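Local atomic coordinates of replicative DNA helicase (Nostoc punctiforme, PDB entry 4O1R), a protein that is an intein, probably excising itself from a DnaB helicase precursor by protein splicing and joining the flanking protein segments. Residues A[47-52]-A[124-129]; A[59-64]-A[115-120]. All blocks are in the same frame, centred on the assembly; numbering follows the deposited sequence.

How the contacts relate
Contact 1 (47-52 with 124-129) and contact 2 (59-64 with 115-120) lie on opposite sides of the chain's centre, their own centres about 23 Å apart. Both use strand 106-126, whose length lets it pair with strand 57-64 in contact 2 and, further on, with strand 42-55 in contact 1. Those two partner strands follow each other in the sequence, and strand 106-126 meets them in the reverse order, which places contact 2 within the chain interval that contact 1 spans. In each pairing a beta bulge interrupts the antiparallel register, on strand 42-55 in contact 1 and on strand 106-126 in contact 2. Contact 1 also adjoins Asn142, the last residue of the chain; contact 2 lies at the surface.

Contact 1. Residues A[47-52]-A[124-129]; sequences IVSNAF and DLTVPG
Phe52 lies alongside Asp124, its ring packed against the neighbouring strand, with CZ 3.7 Å from Asp124 CB. Its CG sits between the backbone N and the carbonyl carbon (chi1 51°), and the ring presents one face to Asp124 O, which stands above it toward the rim. The ring and carboxylate planes are 70° apart. Near the ring's plane, CE1 meets Thr126 CG2, although Thr126 has a second deposited conformer and this approach is less certain. The Ser49 OG to Thr126 OG1 separation of 2.5 Å is doubtful for the same reason and because it is so short.

On the other side of the strand pair, Ala51 CB presses on Leu125 CD2 at 3.5 Å, a close fit for two methyl carbons. Val48 extends this apolar surface: its CG1 meets Leu125 CB, and its CG2 lies 4.2 Å from Val127 CG2. Leu25, Ile22, Phe31 and Phe133 add to the packing around these side chains.

Backbone hydrogen bonds set the register beneath these side chains. Phe52 and Asp124 form a hydrogen-bonded pair, with Phe52 N to Asp124 O at 3.0 Å and the return bond from Asp124 N to Phe52 O. Ser49 N donates to Thr126 O at 2.9 Å, whereas Thr126 N donates to Asn50 O. Further along, a water receives the N-H of Gly129 and donates to Ile47 O, bridging the two segments beyond the Ser49 N to Thr126 O bond. Val127 N bonds to Asn142 OD1, tying this edge to the C-terminal residue, which in inteins is typically the asparagine that cyclises. With Ser49 and Asn50 both facing Thr126, the arrangement is a beta bulge in an antiparallel pair of the intein (Hint) fold.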
ATOM      1  N   ILE A  47     -14.387   0.316   0.564  1.00 17.12           N
ATOM      2  CA  ILE A  47     -14.686   0.052   1.970  1.00 17.47           C
ATOM      3  C   ILE A  47     -13.704  -0.938   2.607  1.00 16.80           C
ATOM      4  O   ILE A  47     -13.377  -1.989   2.039  1.00 17.81           O
ATOM      5  CB  ILE A  47     -16.151  -0.435   2.164  1.00 18.23           C
ATOM      6  CG1 ILE A  47     -17.127   0.666   1.739  1.00 20.21           C
ATOM      7  CG2 ILE A  47     -16.404  -0.898   3.617  1.00 19.93           C
ATOM      8  CD1 ILE A  47     -17.084   1.933   2.574  1.00 24.10           C
ATOM      9  N   VAL A  48     -13.238  -0.586   3.796  1.00 15.93           N
ATOM     10  CA  VAL A  48     -12.387  -1.439   4.604  1.00 15.58           C
ATOM     11  C   VAL A  48     -13.253  -2.180   5.617  1.00 16.49           C
ATOM     12  O   VAL A  48     -13.998  -1.553   6.370  1.00 16.81           O
ATOM     13  CB  VAL A  48     -11.329  -0.589   5.343  1.00 15.08           C
ATOM     14  CG1 VAL A  48     -10.522  -1.435   6.322  1.00 15.71           C
ATOM     15  CG2 VAL A  48     -10.415   0.112   4.346  1.00 15.40           C
ATOM     16  N   SER A  49     -13.154  -3.510   5.619  1.00 17.26           N
ATOM     17  CA  SER A  49     -13.946  -4.348   6.521  1.00 18.52           C
ATOM     18  C   SER A  49     -13.234  -4.755   7.810  1.00 19.01           C
ATOM     19  O   SER A  49     -13.874  -5.205   8.760  1.00 20.43           O
ATOM     20  CB  SER A  49     -14.389  -5.618   5.787  1.00 19.17           C
ATOM     21  OG  SER A  49     -13.262  -6.366   5.363  1.00 21.23           O
ATOM     22  N   ASN A  50     -11.910  -4.630   7.833  1.00 18.44           N
ATOM     23  CA  ASN A  50     -11.114  -5.074   8.980  1.00 19.05           C
ATOM     24  C   ASN A  50      -9.766  -4.373   8.932  1.00 17.58           C
ATOM     25  O   ASN A  50      -9.217  -4.183   7.848  1.00 16.96           O
ATOM     26  CB  ASN A  50     -10.908  -6.604   8.929  1.00 20.41           C
ATOM     27  CG  ASN A  50     -10.569  -7.208  10.281  1.00 23.79           C
ATOM     28  OD1 ASN A  50     -10.798  -6.604  11.328  1.00 28.15           O
ATOM     29  ND2 ASN A  50     -10.037  -8.432  10.260  1.00 27.74           N
ATOM     30  N   ALA A  51      -9.242  -4.016  10.100  1.00 16.25           N
ATOM     31  CA  ALA A  51      -7.899  -3.439  10.240  1.00 14.87           C
ATOM     32  C   ALA A  51      -7.270  -4.095  11.450  1.00 14.63           C
ATOM     33  O   ALA A  51      -7.881  -4.132  12.515  1.00 14.40           O
ATOM     34  CB  ALA A  51      -7.975  -1.925  10.423  1.00 15.52           C
ATOM     35  N   PHE A  52      -6.053  -4.625  11.291  1.00 14.16           N
ATOM     36  CA  PHE A  52      -5.518  -5.539  12.302  1.00 14.80           C
ATOM     37  C   PHE A  52      -3.999  -5.608  12.269  1.00 14.04           C
ATOM     38  O   PHE A  52      -3.373  -5.356  11.237  1.00 14.50           O
ATOM     39  CB  PHE A  52      -6.104  -6.949  12.084  1.00 15.84           C
ATOM     40  CG  PHE A  52      -5.968  -7.440  10.670  1.00 17.01           C
ATOM     41  CD1 PHE A  52      -6.938  -7.140   9.705  1.00 19.57           C
ATOM     42  CD2 PHE A  52      -4.864  -8.200  10.285  1.00 18.80           C
ATOM     43  CE1 PHE A  52      -6.799  -7.569   8.397  1.00 20.54           C
ATOM     44  CE2 PHE A  52      -4.718  -8.642   8.974  1.00 20.61           C
ATOM     45  CZ  PHE A  52      -5.692  -8.332   8.025  1.00 21.12           C
ATOM     46  N   ASP A 124      -2.440  -4.560   8.624  1.00 14.07           N
ATOM     47  CA  ASP A 124      -3.059  -4.693   7.315  1.00 15.41           C
ATOM     48  C   ASP A 124      -4.526  -4.304   7.390  1.00 15.14           C
ATOM     49  O   ASP A 124      -5.113  -4.220   8.482  1.00 14.87           O
ATOM     50  CB  ASP A 124      -2.901  -6.147   6.820  1.00 16.88           C
ATOM     51  CG  ASP A 124      -3.195  -6.320   5.331  1.00 18.00           C
ATOM     52  OD1 ASP A 124      -3.103  -5.339   4.555  1.00 20.59           O
ATOM     53  OD2 ASP A 124      -3.494  -7.468   4.931  1.00 21.66           O
ATOM     54  N   LEU A 125      -5.082  -4.047   6.205  1.00 16.17           N
ATOM     55  CA  LEU A 125      -6.501  -3.760   6.010  1.00 17.06           C
ATOM     56  C   LEU A 125      -7.076  -4.782   5.072  1.00 17.88           C
ATOM     57  O   LEU A 125      -6.427  -5.164   4.106  1.00 19.64           O
ATOM     58  CB  LEU A 125      -6.694  -2.392   5.360  1.00 17.14           C
ATOM     59  CG  LEU A 125      -6.045  -1.167   5.995  1.00 17.24           C
ATOM     60  CD1 LEU A 125      -6.404   0.097   5.220  1.00 18.62           C
ATOM     61  CD2 LEU A 125      -6.467  -1.037   7.442  1.00 16.58           C
ATOM     62  N   THR A 126      -8.308  -5.192   5.334  1.00 17.54           N
ATOM     63  CA  THR A 126      -9.049  -6.020   4.378  1.00 18.81           C
ATOM     64  C   THR A 126     -10.000  -5.133   3.599  1.00 18.25           C
ATOM     65  O   THR A 126     -10.803  -4.391   4.191  1.00 17.29           O
ATOM     66  CB  THR A 126      -9.840  -7.112   5.092  1.00 19.27           C
ATOM     67  OG1 THR A 126     -10.801  -6.523   5.969  0.53 22.63           O
ATOM     68  CG2 THR A 126      -8.911  -7.983   5.890  0.53 20.22           C
ATOM     69  N   VAL A 127      -9.880  -5.205   2.277  1.00 17.96           N
ATOM     70  CA  VAL A 127     -10.709  -4.442   1.346  1.00 18.47           C
ATOM     71  C   VAL A 127     -11.438  -5.478   0.468  1.00 19.54           C
ATOM     72  O   VAL A 127     -10.912  -5.911  -0.561  1.00 20.00           O
ATOM     73  CB  VAL A 127      -9.847  -3.466   0.505  1.00 18.29           C
ATOM     74  CG1 VAL A 127     -10.697  -2.672  -0.476  1.00 18.77           C
ATOM     75  CG2 VAL A 127      -9.039  -2.520   1.416  1.00 17.62           C
ATOM     76  N   PRO A 128     -12.650  -5.885   0.882  1.00 21.13           N
ATOM     77  CA  PRO A 128     -13.260  -7.048   0.219  1.00 22.92           C
ATOM     78  C   PRO A 128     -13.646  -6.848  -1.237  1.00 23.90           C
ATOM     79  O   PRO A 128     -13.803  -7.835  -1.954  1.00 24.80           O
ATOM     80  CB  PRO A 128     -14.495  -7.344   1.071  1.00 23.74           C
ATOM     81  CG  PRO A 128     -14.753  -6.126   1.850  1.00 23.12           C
ATOM     82  CD  PRO A 128     -13.433  -5.443   2.049  1.00 21.15           C
ATOM     83  N   GLY A 129     -13.785  -5.608  -1.693  1.00 23.80           N
ATOM     84  CA  GLY A 129     -14.142  -5.403  -3.100  1.00 24.47           C
ATOM     85  C   GLY A 129     -12.943  -5.560  -4.021  1.00 24.25           C
ATOM     86  O   GLY A 129     -12.810  -6.545  -4.754  1.00 25.10           O
TER
HETATM   87  O   HOH W   1     -14.330  -3.073  -0.236  1.00 24.43           O

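Contact 2. Residues A[59-64]-A[115-120]; sequences LFTLTT and TYSGEE. Unlike the reference sequence in segment 115-120: Thr115 (reference Glu).
Thr115, a glutamate in the reference sequence, pairs with Thr61 through two backbone hydrogen bonds, Thr61 N to Thr115 O at 2.8 Å and Thr115 N to Thr61 O at 2.9 Å. Next comes Tyr116, in a non-hydrogen-bonded pair with Phe60. Its CG is anti to the backbone N (chi1 175°), and the ring turns an edge to the face of Phe60: CD1 stands over that face toward the rim, with the ring centroids 5.6 Å apart and the planes at 62°. Phe60 CE2 also touches Tyr116 CB at 3.8 Å, while Ile114 and Leu87 pack on Phe60 from elsewhere in the chain. An alanine in place of Phe60 would probably leave that edge of Tyr116 without its aromatic partner and the tyrosine ring freer to turn. The backbone N of Gly118 sits over the centre of the tyrosine ring.

Ser117 N donates to Leu59 O at 2.8 Å, and its OG shares a hydrogen bond with Thr61 OG1 at 2.9 Å. Gly118 O accepts from Leu59 N; its positive phi (97°) would jam a side chain against the preceding carbonyl. Beyond it, Glu120 lays CB against Leu59 CD1 at 3.8 Å, the two side chains crossing at about a right angle. The Glu120 carboxylate is held by a salt bridge to Arg71, which also bonds to Ser117 O. Ser117 and Gly118 together face the single residue Leu59: a beta bulge on the long strand 106-126, as it bends through the mostly beta intein (Hint) fold.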
ATOM      1  N   LEU A  59      10.695  -5.855   8.024  1.00 11.67           N
ATOM      2  CA  LEU A  59      10.262  -4.811   7.106  1.00 11.78           C
ATOM      3  C   LEU A  59      11.366  -4.425   6.149  1.00 11.53           C
ATOM      4  O   LEU A  59      12.550  -4.420   6.525  1.00 12.07           O
ATOM      5  CB  LEU A  59       9.837  -3.556   7.880  1.00 12.67           C
ATOM      6  CG  LEU A  59       8.481  -3.634   8.577  1.00 13.11           C
ATOM      7  CD1 LEU A  59       8.286  -2.451   9.500  1.00 16.17           C
ATOM      8  CD2 LEU A  59       7.346  -3.735   7.554  1.00 13.49           C
ATOM      9  N   PHE A  60      10.945  -4.043   4.941  1.00 10.98           N
ATOM     10  CA  PHE A  60      11.841  -3.471   3.934  1.00 10.85           C
ATOM     11  C   PHE A  60      11.323  -2.097   3.559  1.00 10.90           C
ATOM     12  O   PHE A  60      10.122  -1.926   3.371  1.00 11.69           O
ATOM     13  CB  PHE A  60      11.873  -4.361   2.688  1.00 11.81           C
ATOM     14  CG  PHE A  60      12.490  -5.707   2.935  1.00 13.01           C
ATOM     15  CD1 PHE A  60      11.743  -6.726   3.535  1.00 14.61           C
ATOM     16  CD2 PHE A  60      13.820  -5.950   2.608  1.00 14.74           C
ATOM     17  CE1 PHE A  60      12.310  -7.973   3.808  1.00 17.19           C
ATOM     18  CE2 PHE A  60      14.397  -7.198   2.879  1.00 17.02           C
ATOM     19  CZ  PHE A  60      13.637  -8.197   3.470  1.00 17.89           C
ATOM     20  N   THR A  61      12.234  -1.132   3.449  1.00 11.04           N
ATOM     21  CA  THR A  61      11.894   0.213   2.976  1.00 11.37           C
ATOM     22  C   THR A  61      12.095   0.271   1.475  1.00 11.05           C
ATOM     23  O   THR A  61      13.200   0.010   0.970  1.00 11.40           O
ATOM     24  CB  THR A  61      12.765   1.260   3.652  1.00 12.33           C
ATOM     25  OG1 THR A  61      12.630   1.111   5.066  1.00 14.16           O
ATOM     26  CG2 THR A  61      12.331   2.670   3.270  1.00 13.43           C
ATOM     27  N   LEU A  62      11.021   0.591   0.769  1.00 10.73           N
ATOM     28  CA  LEU A  62      11.053   0.742  -0.676  1.00 11.03           C
ATOM     29  C   LEU A  62      10.883   2.217  -1.000  1.00 11.21           C
ATOM     30  O   LEU A  62       9.981   2.854  -0.463  1.00 11.82           O
ATOM     31  CB  LEU A  62       9.937  -0.100  -1.288  1.00 12.13           C
ATOM     32  CG  LEU A  62       9.799  -0.079  -2.814  1.00 12.90           C
ATOM     33  CD1 LEU A  62       9.221  -1.398  -3.287  1.00 15.40           C
ATOM     34  CD2 LEU A  62       8.932   1.092  -3.261  1.00 14.26           C
ATOM     35  N   THR A  63      11.761   2.749  -1.852  1.00 10.97           N
ATOM     36  CA  THR A  63      11.709   4.161  -2.241  1.00 11.32           C
ATOM     37  C   THR A  63      11.625   4.272  -3.750  1.00 11.10           C
ATOM     38  O   THR A  63      12.305   3.528  -4.466  1.00 11.35           O
ATOM     39  CB  THR A  63      12.958   4.910  -1.726  1.00 11.89           C
ATOM     40  OG1 THR A  63      13.091   4.685  -0.319  1.00 12.89           O
ATOM     41  CG2 THR A  63      12.864   6.415  -1.971  1.00 12.99           C
ATOM     42  N   THR A  64      10.802   5.200  -4.234  1.00 11.28           N
ATOM     43  CA  THR A  64      10.659   5.414  -5.671  1.00 12.26           C
ATOM     44  C   THR A  64      11.391   6.685  -6.109  1.00 12.55           C
ATOM     45  O   THR A  64      11.774   7.522  -5.283  1.00 13.08           O
ATOM     46  CB  THR A  64       9.172   5.491  -6.105  1.00 12.43           C
ATOM     47  OG1 THR A  64       8.618   6.750  -5.687  1.00 13.38           O
ATOM     48  CG2 THR A  64       8.351   4.330  -5.524  1.00 14.39           C
ATOM     49  N   THR A 115      15.576  -1.682   0.926  1.00 12.08           N
ATOM     50  CA  THR A 115      16.538  -1.841   2.011  1.00 14.10           C
ATOM     51  C   THR A 115      15.870  -2.505   3.198  1.00 13.37           C
ATOM     52  O   THR A 115      14.848  -2.020   3.680  1.00 13.52           O
ATOM     53  CB  THR A 115      17.051  -0.440   2.475  1.00 14.79           C
ATOM     54  OG1 THR A 115      17.613   0.287   1.368  1.00 22.22           O
ATOM     55  CG2 THR A 115      18.077  -0.565   3.601  1.00 19.00           C
ATOM     56  N   TYR A 116      16.444  -3.595   3.696  1.00 12.94           N
ATOM     57  CA  TYR A 116      15.964  -4.166   4.946  1.00 13.12           C
ATOM     58  C   TYR A 116      16.045  -3.111   6.048  1.00 13.88           C
ATOM     59  O   TYR A 116      17.076  -2.458   6.212  1.00 14.98           O
ATOM     60  CB  TYR A 116      16.777  -5.413   5.305  1.00 13.44           C
ATOM     61  CG  TYR A 116      16.389  -5.968   6.644  1.00 14.34           C
ATOM     62  CD1 TYR A 116      15.101  -6.452   6.875  1.00 15.39           C
ATOM     63  CD2 TYR A 116      17.296  -5.996   7.688  1.00 16.54           C
ATOM     64  CE1 TYR A 116      14.734  -6.961   8.122  1.00 17.85           C
ATOM     65  CE2 TYR A 116      16.939  -6.501   8.932  1.00 18.71           C
ATOM     66  CZ  TYR A 116      15.659  -6.978   9.140  1.00 18.11           C
ATOM     67  OH  TYR A 116      15.302  -7.482  10.384  1.00 23.11           O
ATOM     68  N   SER A 117      14.966  -2.948   6.813  1.00 13.86           N
ATOM     69  CA  SER A 117      14.958  -1.906   7.850  1.00 15.16           C
ATOM     70  C   SER A 117      14.446  -2.381   9.213  1.00 16.24           C
ATOM     71  O   SER A 117      13.895  -1.599   9.989  1.00 19.02           O
ATOM     72  CB  SER A 117      14.202  -0.668   7.362  1.00 17.12           C
ATOM     73  OG  SER A 117      12.887  -1.002   7.008  1.00 17.50           O
ATOM     74  N   GLY A 118      14.611  -3.663   9.495  1.00 14.99           N
ATOM     75  CA  GLY A 118      14.401  -4.171  10.847  1.00 14.71           C
ATOM     76  C   GLY A 118      13.034  -4.775  11.039  1.00 14.55           C
ATOM     77  O   GLY A 118      12.268  -4.919  10.097  1.00 15.98           O
ATOM     78  N   GLU A 119      12.735  -5.124  12.278  1.00 14.72           N
ATOM     79  CA  GLU A 119      11.455  -5.736  12.633  1.00 14.35           C
ATOM     80  C   GLU A 119      10.623  -4.772  13.459  1.00 14.47           C
ATOM     81  O   GLU A 119      11.141  -4.081  14.344  1.00 15.98           O
ATOM     82  CB  GLU A 119      11.678  -7.025  13.440  1.00 14.85           C
ATOM     83  CG  GLU A 119      12.422  -8.129  12.696  1.00 17.45           C
ATOM     84  CD  GLU A 119      12.602  -9.383  13.530  1.00 20.27           C
ATOM     85  OE1 GLU A 119      12.460  -9.315  14.774  1.00 23.22           O
ATOM     86  OE2 GLU A 119      12.883 -10.438  12.928  1.00 22.43           O
ATOM     87  N   GLU A 120       9.327  -4.731  13.168  1.00 13.98           N
ATOM     88  CA  GLU A 120       8.373  -3.933  13.940  1.00 14.41           C
ATOM     89  C   GLU A 120       7.036  -4.624  13.893  1.00 13.22           C
ATOM     90  O   GLU A 120       6.832  -5.523  13.077  1.00 12.25           O
ATOM     91  CB  GLU A 120       8.175  -2.538  13.319  1.00 16.28           C
ATOM     92  CG  GLU A 120       9.417  -1.690  13.204  1.00 20.14           C
ATOM     93  CD  GLU A 120       9.127  -0.267  12.781  1.00 23.45           C
ATOM     94  OE1 GLU A 120       7.959   0.075  12.483  1.00 23.10           O
ATOM     95  OE2 GLU A 120      10.090   0.519  12.747  1.00 26.95           O
TER